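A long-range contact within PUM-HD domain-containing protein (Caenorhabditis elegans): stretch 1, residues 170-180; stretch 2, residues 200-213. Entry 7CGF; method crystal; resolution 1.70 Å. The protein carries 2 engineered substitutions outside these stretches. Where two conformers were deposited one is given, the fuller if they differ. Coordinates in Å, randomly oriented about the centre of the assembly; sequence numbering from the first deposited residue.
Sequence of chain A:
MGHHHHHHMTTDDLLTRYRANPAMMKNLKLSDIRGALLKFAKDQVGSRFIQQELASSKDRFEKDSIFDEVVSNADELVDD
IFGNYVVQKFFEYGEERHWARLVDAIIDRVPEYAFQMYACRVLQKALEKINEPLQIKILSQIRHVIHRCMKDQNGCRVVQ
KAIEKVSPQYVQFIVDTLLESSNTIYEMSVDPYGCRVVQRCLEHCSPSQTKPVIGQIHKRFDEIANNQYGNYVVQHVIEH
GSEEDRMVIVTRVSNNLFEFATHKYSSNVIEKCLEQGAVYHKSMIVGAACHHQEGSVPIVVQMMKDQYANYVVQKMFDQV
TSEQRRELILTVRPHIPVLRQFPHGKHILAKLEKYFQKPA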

ATOM      1  N   TYR A 170      -4.161 -18.465   3.830  1.00 24.62           N
ATOM      2  CA  TYR A 170      -3.412 -18.802   2.629  1.00 23.68           C
ATOM      3  C   TYR A 170      -2.289 -17.814   2.321  1.00 22.49           C
ATOM      4  O   TYR A 170      -1.586 -18.001   1.324  1.00 22.71           O
ATOM      5  N   VAL A 171      -2.092 -16.783   3.144  1.00 19.12           N
ATOM      6  CA  VAL A 171      -0.903 -15.941   3.032  1.00 19.87           C
ATOM      7  C   VAL A 171       0.012 -16.114   4.228  1.00 19.60           C
ATOM      8  O   VAL A 171       0.905 -15.291   4.445  1.00 19.78           O
ATOM      9  N   GLN A 172      -0.208 -17.155   5.039  1.00 18.96           N
ATOM     10  CA  GLN A 172       0.719 -17.433   6.133  1.00 19.44           C
ATOM     11  C   GLN A 172       2.163 -17.518   5.644  1.00 19.40           C
ATOM     12  O   GLN A 172       3.075 -17.070   6.346  1.00 18.20           O
ATOM     13  N   PHE A 173       2.389 -18.038   4.430  1.00 20.05           N
ATOM     14  CA  PHE A 173       3.756 -18.147   3.930  1.00 19.25           C
ATOM     15  C   PHE A 173       4.396 -16.780   3.740  1.00 20.76           C
ATOM     16  O   PHE A 173       5.628 -16.661   3.806  1.00 18.50           O
ATOM     17  N   ILE A 174       3.584 -15.739   3.513  1.00 17.04           N
ATOM     18  CA  ILE A 174       4.113 -14.379   3.422  1.00 17.03           C
ATOM     19  C   ILE A 174       4.454 -13.843   4.807  1.00 15.86           C
ATOM     20  O   ILE A 174       5.497 -13.208   5.005  1.00 15.99           O
ATOM     21  N   VAL A 175       3.587 -14.099   5.786  1.00 15.61           N
ATOM     22  CA  VAL A 175       3.873 -13.716   7.166  1.00 15.47           C
ATOM     23  C   VAL A 175       5.146 -14.406   7.650  1.00 15.53           C
ATOM     24  O   VAL A 175       6.012 -13.772   8.260  1.00 17.42           O
ATOM     25  N   ASP A 176       5.290 -15.707   7.366  1.00 16.31           N
ATOM     26  CA  ASP A 176       6.493 -16.435   7.780  1.00 18.02           C
ATOM     27  C   ASP A 176       7.738 -15.937   7.059  1.00 18.53           C
ATOM     28  O   ASP A 176       8.859 -16.152   7.543  1.00 16.59           O
ATOM     29  N   THR A 177       7.572 -15.316   5.884  1.00 16.24           N
ATOM     30  CA  THR A 177       8.716 -14.675   5.237  1.00 17.63           C
ATOM     31  C   THR A 177       9.097 -13.386   5.955  1.00 16.63           C
ATOM     32  O   THR A 177      10.284 -13.134   6.189  1.00 15.78           O
ATOM     33  N   LEU A 178       8.106 -12.571   6.349  1.00 15.29           N
ATOM     34  CA  LEU A 178       8.386 -11.426   7.219  1.00 14.46           C
ATOM     35  C   LEU A 178       9.113 -11.839   8.484  1.00 13.32           C
ATOM     36  O   LEU A 178       9.933 -11.074   9.005  1.00 16.46           O
ATOM     37  N   LEU A 179       8.822 -13.034   8.994  1.00 15.04           N
ATOM     38  CA  LEU A 179       9.422 -13.546  10.216  1.00 14.54           C
ATOM     39  C   LEU A 179      10.583 -14.510   9.952  1.00 14.83           C
ATOM     40  O   LEU A 179      11.021 -15.202  10.878  1.00 15.70           O
ATOM     41  N   GLU A 180      11.124 -14.548   8.734  1.00 13.69           N
ATOM     42  CA  GLU A 180      12.049 -15.636   8.429  1.00 13.35           C
ATOM     43  C   GLU A 180      13.375 -15.501   9.185  1.00 15.28           C
ATOM     44  O   GLU A 180      13.969 -16.521   9.543  1.00 15.63           O
ATOM     45  N   ARG A 200       0.173  -3.739   4.471  1.00 15.65           N
ATOM     46  CA  ARG A 200      -0.966  -4.526   4.011  1.00 15.13           C
ATOM     47  C   ARG A 200      -1.223  -5.707   4.942  1.00 17.31           C
ATOM     48  O   ARG A 200      -2.379  -6.017   5.268  1.00 17.16           O
ATOM     49  N   CYS A 201      -0.152  -6.353   5.416  1.00 13.66           N
ATOM     50  CA  CYS A 201      -0.307  -7.426   6.396  0.52 15.80           C
ATOM     51  C   CYS A 201      -0.970  -6.935   7.674  1.00 16.61           C
ATOM     52  O   CYS A 201      -1.847  -7.617   8.227  1.00 17.44           O
ATOM     53  N   LEU A 202      -0.566  -5.760   8.174  1.00 15.42           N
ATOM     54  CA  LEU A 202      -1.175  -5.234   9.398  1.00 15.21           C
ATOM     55  C   LEU A 202      -2.653  -4.921   9.205  1.00 19.23           C
ATOM     56  O   LEU A 202      -3.438  -5.034  10.160  1.00 20.71           O
ATOM     57  N   GLU A 203      -3.049  -4.553   7.986  1.00 18.78           N
ATOM     58  CA  GLU A 203      -4.443  -4.241   7.677  1.00 17.51           C
ATOM     59  C   GLU A 203      -5.314  -5.484   7.560  1.00 20.37           C
ATOM     60  O   GLU A 203      -6.476  -5.458   7.977  1.00 22.91           O
ATOM     61  N   HIS A 204      -4.799  -6.571   6.970  1.00 15.72           N
ATOM     62  CA  HIS A 204      -5.656  -7.679   6.557  1.00 21.24           C
ATOM     63  C   HIS A 204      -5.401  -9.006   7.256  1.00 24.49           C
ATOM     64  O   HIS A 204      -6.276  -9.881   7.220  1.00 22.76           O
ATOM     65  N   CYS A 205      -4.233  -9.210   7.838  1.00 17.48           N
ATOM     66  CA  CYS A 205      -3.958 -10.504   8.435  1.00 20.52           C
ATOM     67  C   CYS A 205      -4.634 -10.619   9.793  1.00 22.33           C
ATOM     68  O   CYS A 205      -5.037  -9.625  10.398  1.00 23.39           O
ATOM     69  N   SER A 206      -4.762 -11.861  10.264  1.00 24.82           N
ATOM     70  CA  SER A 206      -5.425 -12.120  11.529  1.00 30.40           C
ATOM     71  C   SER A 206      -4.544 -11.678  12.693  1.00 34.58           C
ATOM     72  O   SER A 206      -3.322 -11.588  12.557  1.00 26.20           O
ATOM     73  N   PRO A 207      -5.142 -11.381  13.855  1.00 36.99           N
ATOM     74  CA  PRO A 207      -4.320 -10.960  15.002  1.00 31.09           C
ATOM     75  C   PRO A 207      -3.279 -11.996  15.417  1.00 30.47           C
ATOM     76  O   PRO A 207      -2.227 -11.613  15.943  1.00 31.25           O
ATOM     77  N   SER A 208      -3.524 -13.289  15.172  1.00 33.69           N
ATOM     78  CA  SER A 208      -2.503 -14.302  15.438  1.00 36.30           C
ATOM     79  C   SER A 208      -1.339 -14.182  14.472  1.00 31.96           C
ATOM     80  O   SER A 208      -0.203 -14.535  14.813  1.00 34.27           O
ATOM     81  N   GLN A 209      -1.607 -13.720  13.252  1.00 22.61           N
ATOM     82  CA  GLN A 209      -0.546 -13.485  12.294  1.00 23.88           C
ATOM     83  C   GLN A 209       0.170 -12.177  12.594  1.00 24.02           C
ATOM     84  O   GLN A 209       1.400 -12.117  12.537  1.00 22.58           O
ATOM     85  N   THR A 210      -0.576 -11.128  12.939  1.00 19.15           N
ATOM     86  CA  THR A 210       0.069  -9.832  13.126  1.00 18.18           C
ATOM     87  C   THR A 210       0.802  -9.712  14.454  1.00 20.34           C
ATOM     88  O   THR A 210       1.717  -8.898  14.555  1.00 18.71           O
ATOM     89  N   LYS A 211       0.419 -10.470  15.487  1.00 19.24           N
ATOM     90  CA  LYS A 211       1.096 -10.325  16.776  1.00 18.73           C
ATOM     91  C   LYS A 211       2.612 -10.488  16.685  1.00 17.03           C
ATOM     92  O   LYS A 211       3.336  -9.587  17.140  1.00 16.78           O
ATOM     93  N   PRO A 212       3.161 -11.554  16.094  1.00 19.17           N
ATOM     94  CA  PRO A 212       4.626 -11.630  15.993  1.00 20.16           C
ATOM     95  C   PRO A 212       5.226 -10.593  15.052  1.00 17.37           C
ATOM     96  O   PRO A 212       6.382 -10.204  15.242  1.00 15.82           O
ATOM     97  N   VAL A 213       4.497 -10.171  14.020  1.00 15.86           N
ATOM     98  CA  VAL A 213       4.999  -9.110  13.143  1.00 16.59           C
ATOM     99  C   VAL A 213       5.159  -7.820  13.936  1.00 15.93           C
ATOM    100  O   VAL A 213       6.207  -7.158  13.900  1.00 14.97           O
TER

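Helix 172-178 and helix 207-213 run nearly parallel, 12° apart in direction and 10.0 Å at closest approach, and Cys 201, in helix 200-204, packs against Leu 178. The register places Val 175 beside Gln 209 and Leu 179 beside Val 213, so residues one helical turn apart on the first stretch meet successive turns of the second.

Val 175 is the central bump. Its CA-to-CB bond points toward the other stretch, and with chi1 in t its two methyls part: CG2 lies 3.9 Å from SG of Cys 205, while CG1 lies 3.8 Å from O of Gln 209 and 4.1 Å from CG2 of Val 213. A short, branched side chain suits this spot: its two methyls reach separate neighbours where the CA atoms of Val 175 and Gln 209 are 6.8 Å apart. One turn earlier, Val 171 (m) adds CG2 at 4.2 Å from SG of Cys 205, so that this sulfur rests against two valines.

Leu 178, in the extended m,t rotamer, reaches deeper. Its CD1 sits 3.8 Å from SG of Cys 201 and 4.4 Å from CG2 of Val 213, bridging both helices of the second stretch; the cysteine sulfur meets the leucine methyl at van der Waals distance. Leu 179, also m,t, covers the more open end, with CD1 3.8 Å from CG of Pro 212 and CD2 3.7 Å from O of Pro 212. The puckered proline ring (C-gamma endo) presents its CG methylene there.

The polar link is made by Gln 209 (m,t), whose NE2 donates to OE1 of Gln 172 at 2.9 Å. The aliphatic part of Gln 209 packs too, its CB lying 4.1 Å from CG2 of Val 175. Both amides are anchored at their other ends: OE1 of Gln 209 accepts from N of Ser 206 at 3.0 Å, and NE2 of Gln 172 donates to OD1 of Asp 176 at 2.8 Å.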

ATOM      1  CB  TYR A 170      -4.363 -18.919   1.425  1.00 24.76           C
ATOM      2  CG  TYR A 170      -5.450 -19.947   1.651  1.00 28.76           C
ATOM      3  CD1 TYR A 170      -5.134 -21.295   1.790  1.00 31.90           C
ATOM      4  CD2 TYR A 170      -6.787 -19.570   1.749  1.00 31.76           C
ATOM      5  CE1 TYR A 170      -6.123 -22.245   2.011  1.00 35.40           C
ATOM      6  CE2 TYR A 170      -7.784 -20.514   1.973  1.00 32.15           C
ATOM      7  CZ  TYR A 170      -7.442 -21.845   2.100  1.00 35.04           C
ATOM      8  OH  TYR A 170      -8.425 -22.782   2.323  1.00 39.25           O
ATOM      9  CB  VAL A 171      -1.258 -14.458   2.826  1.00 18.75           C
ATOM     10  CG1 VAL A 171      -2.021 -14.280   1.513  1.00 24.22           C
ATOM     11  CG2 VAL A 171      -2.063 -13.911   4.007  1.00 20.69           C
ATOM     12  CB  GLN A 172       0.317 -18.731   6.843  1.00 19.99           C
ATOM     13  CG  GLN A 172       1.141 -19.005   8.093  1.00 20.69           C
ATOM     14  CD  GLN A 172       0.955 -17.955   9.154  1.00 19.76           C
ATOM     15  OE1 GLN A 172      -0.168 -17.565   9.485  1.00 27.25           O
ATOM     16  NE2 GLN A 172       2.063 -17.484   9.709  1.00 22.06           N
ATOM     17  CB  PHE A 173       3.802 -18.961   2.629  1.00 22.56           C
ATOM     18  CG  PHE A 173       3.394 -18.195   1.392  1.00 18.71           C
ATOM     19  CD1 PHE A 173       2.056 -18.110   1.017  1.00 19.72           C
ATOM     20  CD2 PHE A 173       4.350 -17.600   0.591  1.00 20.42           C
ATOM     21  CE1 PHE A 173       1.687 -17.410  -0.125  1.00 22.75           C
ATOM     22  CE2 PHE A 173       3.986 -16.898  -0.566  1.00 22.72           C
ATOM     23  CZ  PHE A 173       2.657 -16.811  -0.920  1.00 24.95           C
ATOM     24  CB  ILE A 174       3.101 -13.457   2.701  1.00 19.31           C
ATOM     25  CG1 ILE A 174       2.845 -13.954   1.278  1.00 21.42           C
ATOM     26  CG2 ILE A 174       3.573 -11.984   2.760  1.00 20.39           C
ATOM     27  CD1 ILE A 174       1.637 -13.267   0.588  1.00 18.08           C
ATOM     28  CB  VAL A 175       2.659 -14.042   8.057  1.00 16.70           C
ATOM     29  CG1 VAL A 175       2.968 -13.757   9.518  1.00 20.67           C
ATOM     30  CG2 VAL A 175       1.433 -13.220   7.615  1.00 19.76           C
ATOM     31  CB  ASP A 176       6.344 -17.945   7.535  1.00 18.30           C
ATOM     32  CG  ASP A 176       5.255 -18.591   8.400  1.00 22.67           C
ATOM     33  OD1 ASP A 176       4.810 -17.968   9.382  1.00 22.65           O
ATOM     34  OD2 ASP A 176       4.854 -19.739   8.093  1.00 23.50           O
ATOM     35  CB  THR A 177       8.408 -14.397   3.768  1.00 14.23           C
ATOM     36  OG1 THR A 177       8.056 -15.610   3.122  1.00 18.43           O
ATOM     37  CG2 THR A 177       9.659 -13.820   3.062  1.00 19.25           C
ATOM     38  CB  LEU A 178       7.090 -10.703   7.600  1.00 15.51           C
ATOM     39  CG  LEU A 178       6.427  -9.956   6.433  1.00 18.08           C
ATOM     40  CD1 LEU A 178       5.122  -9.321   6.889  1.00 16.98           C
ATOM     41  CD2 LEU A 178       7.379  -8.884   5.940  1.00 18.67           C
ATOM     42  CB  LEU A 179       8.351 -14.247  11.059  1.00 15.88           C
ATOM     43  CG  LEU A 179       7.228 -13.335  11.566  1.00 20.81           C
ATOM     44  CD1 LEU A 179       6.052 -14.167  12.077  1.00 22.18           C
ATOM     45  CD2 LEU A 179       7.771 -12.415  12.634  1.00 25.83           C
ATOM     46  CB  GLU A 180      12.263 -15.743   6.911  1.00 17.38           C
ATOM     47  CG  GLU A 180      13.169 -14.692   6.321  1.00 15.63           C
ATOM     48  CD  GLU A 180      13.171 -14.698   4.786  1.00 26.63           C
ATOM     49  OE1 GLU A 180      12.567 -15.599   4.183  1.00 25.71           O
ATOM     50  OE2 GLU A 180      13.778 -13.795   4.194  1.00 27.41           O
ATOM     51  CB  ARG A 200      -0.727  -4.984   2.567  1.00 18.02           C
ATOM     52  CG  ARG A 200      -1.963  -5.013   1.670  1.00 23.40           C
ATOM     53  CD  ARG A 200      -2.612  -3.643   1.478  1.00 30.74           C
ATOM     54  NE  ARG A 200      -1.690  -2.682   0.877  1.00 29.23           N
ATOM     55  CZ  ARG A 200      -1.272  -1.556   1.460  1.00 31.99           C
ATOM     56  NH1 ARG A 200      -0.417  -0.753   0.832  1.00 27.66           N
ATOM     57  NH2 ARG A 200      -1.712  -1.212   2.655  1.00 28.70           N
ATOM     58  CB  CYS A 201       1.048  -8.044   6.719  0.52 15.22           C
ATOM     59  SG  CYS A 201       1.646  -9.070   5.399  0.52 16.39           S
ATOM     60  CB  LEU A 202      -0.422  -3.982   9.859  1.00 12.95           C
ATOM     61  CG  LEU A 202       1.028  -4.231  10.248  1.00 16.67           C
ATOM     62  CD1 LEU A 202       1.731  -2.884  10.464  1.00 16.43           C
ATOM     63  CD2 LEU A 202       1.102  -5.098  11.497  1.00 18.23           C
ATOM     64  CB  GLU A 203      -4.536  -3.463   6.367  1.00 19.65           C
ATOM     65  CG  GLU A 203      -4.081  -2.033   6.464  1.00 24.03           C
ATOM     66  CD  GLU A 203      -3.803  -1.442   5.102  1.00 27.33           C
ATOM     67  OE1 GLU A 203      -3.906  -2.185   4.098  1.00 25.37           O
ATOM     68  OE2 GLU A 203      -3.477  -0.236   5.039  1.00 24.74           O
ATOM     69  CB  HIS A 204      -5.526  -7.922   5.048  1.00 18.52           C
ATOM     70  CG  HIS A 204      -6.006  -6.781   4.219  1.00 23.56           C
ATOM     71  ND1 HIS A 204      -7.336  -6.604   3.904  1.00 29.53           N
ATOM     72  CD2 HIS A 204      -5.339  -5.757   3.634  1.00 22.34           C
ATOM     73  CE1 HIS A 204      -7.469  -5.517   3.162  1.00 28.37           C
ATOM     74  NE2 HIS A 204      -6.274  -4.985   2.983  1.00 25.03           N
ATOM     75  CB  CYS A 205      -2.456 -10.718   8.560  1.00 18.81           C
ATOM     76  SG  CYS A 205      -1.683 -10.943   6.966  1.00 21.85           S
ATOM     77  CB  SER A 206      -5.773 -13.604  11.643  1.00 35.38           C
ATOM     78  OG  SER A 206      -4.647 -14.427  11.378  1.00 36.91           O
ATOM     79  CB  PRO A 207      -5.356 -10.706  16.110  1.00 41.72           C
ATOM     80  CG  PRO A 207      -6.607 -11.389  15.646  1.00 35.72           C
ATOM     81  CD  PRO A 207      -6.582 -11.324  14.160  1.00 38.33           C
ATOM     82  CB  SER A 208      -3.099 -15.711  15.346  1.00 41.89           C
ATOM     83  OG  SER A 208      -2.825 -16.327  14.086  1.00 44.28           O
ATOM     84  CB  GLN A 209      -1.111 -13.466  10.875  1.00 21.75           C
ATOM     85  CG  GLN A 209      -1.541 -14.831  10.359  1.00 27.30           C
ATOM     86  CD  GLN A 209      -2.227 -14.759   9.002  1.00 22.50           C
ATOM     87  OE1 GLN A 209      -3.060 -13.879   8.769  1.00 31.55           O
ATOM     88  NE2 GLN A 209      -1.903 -15.700   8.119  1.00 22.55           N
ATOM     89  CB  THR A 210      -0.945  -8.692  13.018  1.00 21.52           C
ATOM     90  OG1 THR A 210      -1.889  -8.797  14.082  1.00 24.21           O
ATOM     91  CG2 THR A 210      -1.684  -8.739  11.676  1.00 22.55           C
ATOM     92  CB  LYS A 211       0.493 -11.309  17.793  1.00 24.19           C
ATOM     93  CG  LYS A 211       1.022 -11.074  19.199  1.00 27.04           C
ATOM     94  CD  LYS A 211       0.384 -12.005  20.237  1.00 31.81           C
ATOM     95  CE  LYS A 211       0.827 -11.599  21.645  1.00 35.69           C
ATOM     96  NZ  LYS A 211       0.233 -12.449  22.725  1.00 43.00           N
ATOM     97  CB  PRO A 212       4.875 -13.056  15.494  1.00 18.87           C
ATOM     98  CG  PRO A 212       3.593 -13.461  14.833  1.00 19.97           C
ATOM     99  CD  PRO A 212       2.502 -12.769  15.576  1.00 21.53           C
ATOM    100  CB  VAL A 213       4.053  -8.926  11.940  1.00 16.57           C
ATOM    101  CG1 VAL A 213       4.419  -7.669  11.138  1.00 18.29           C
ATOM    102  CG2 VAL A 213       4.085 -10.159  11.043  1.00 16.08           C
TER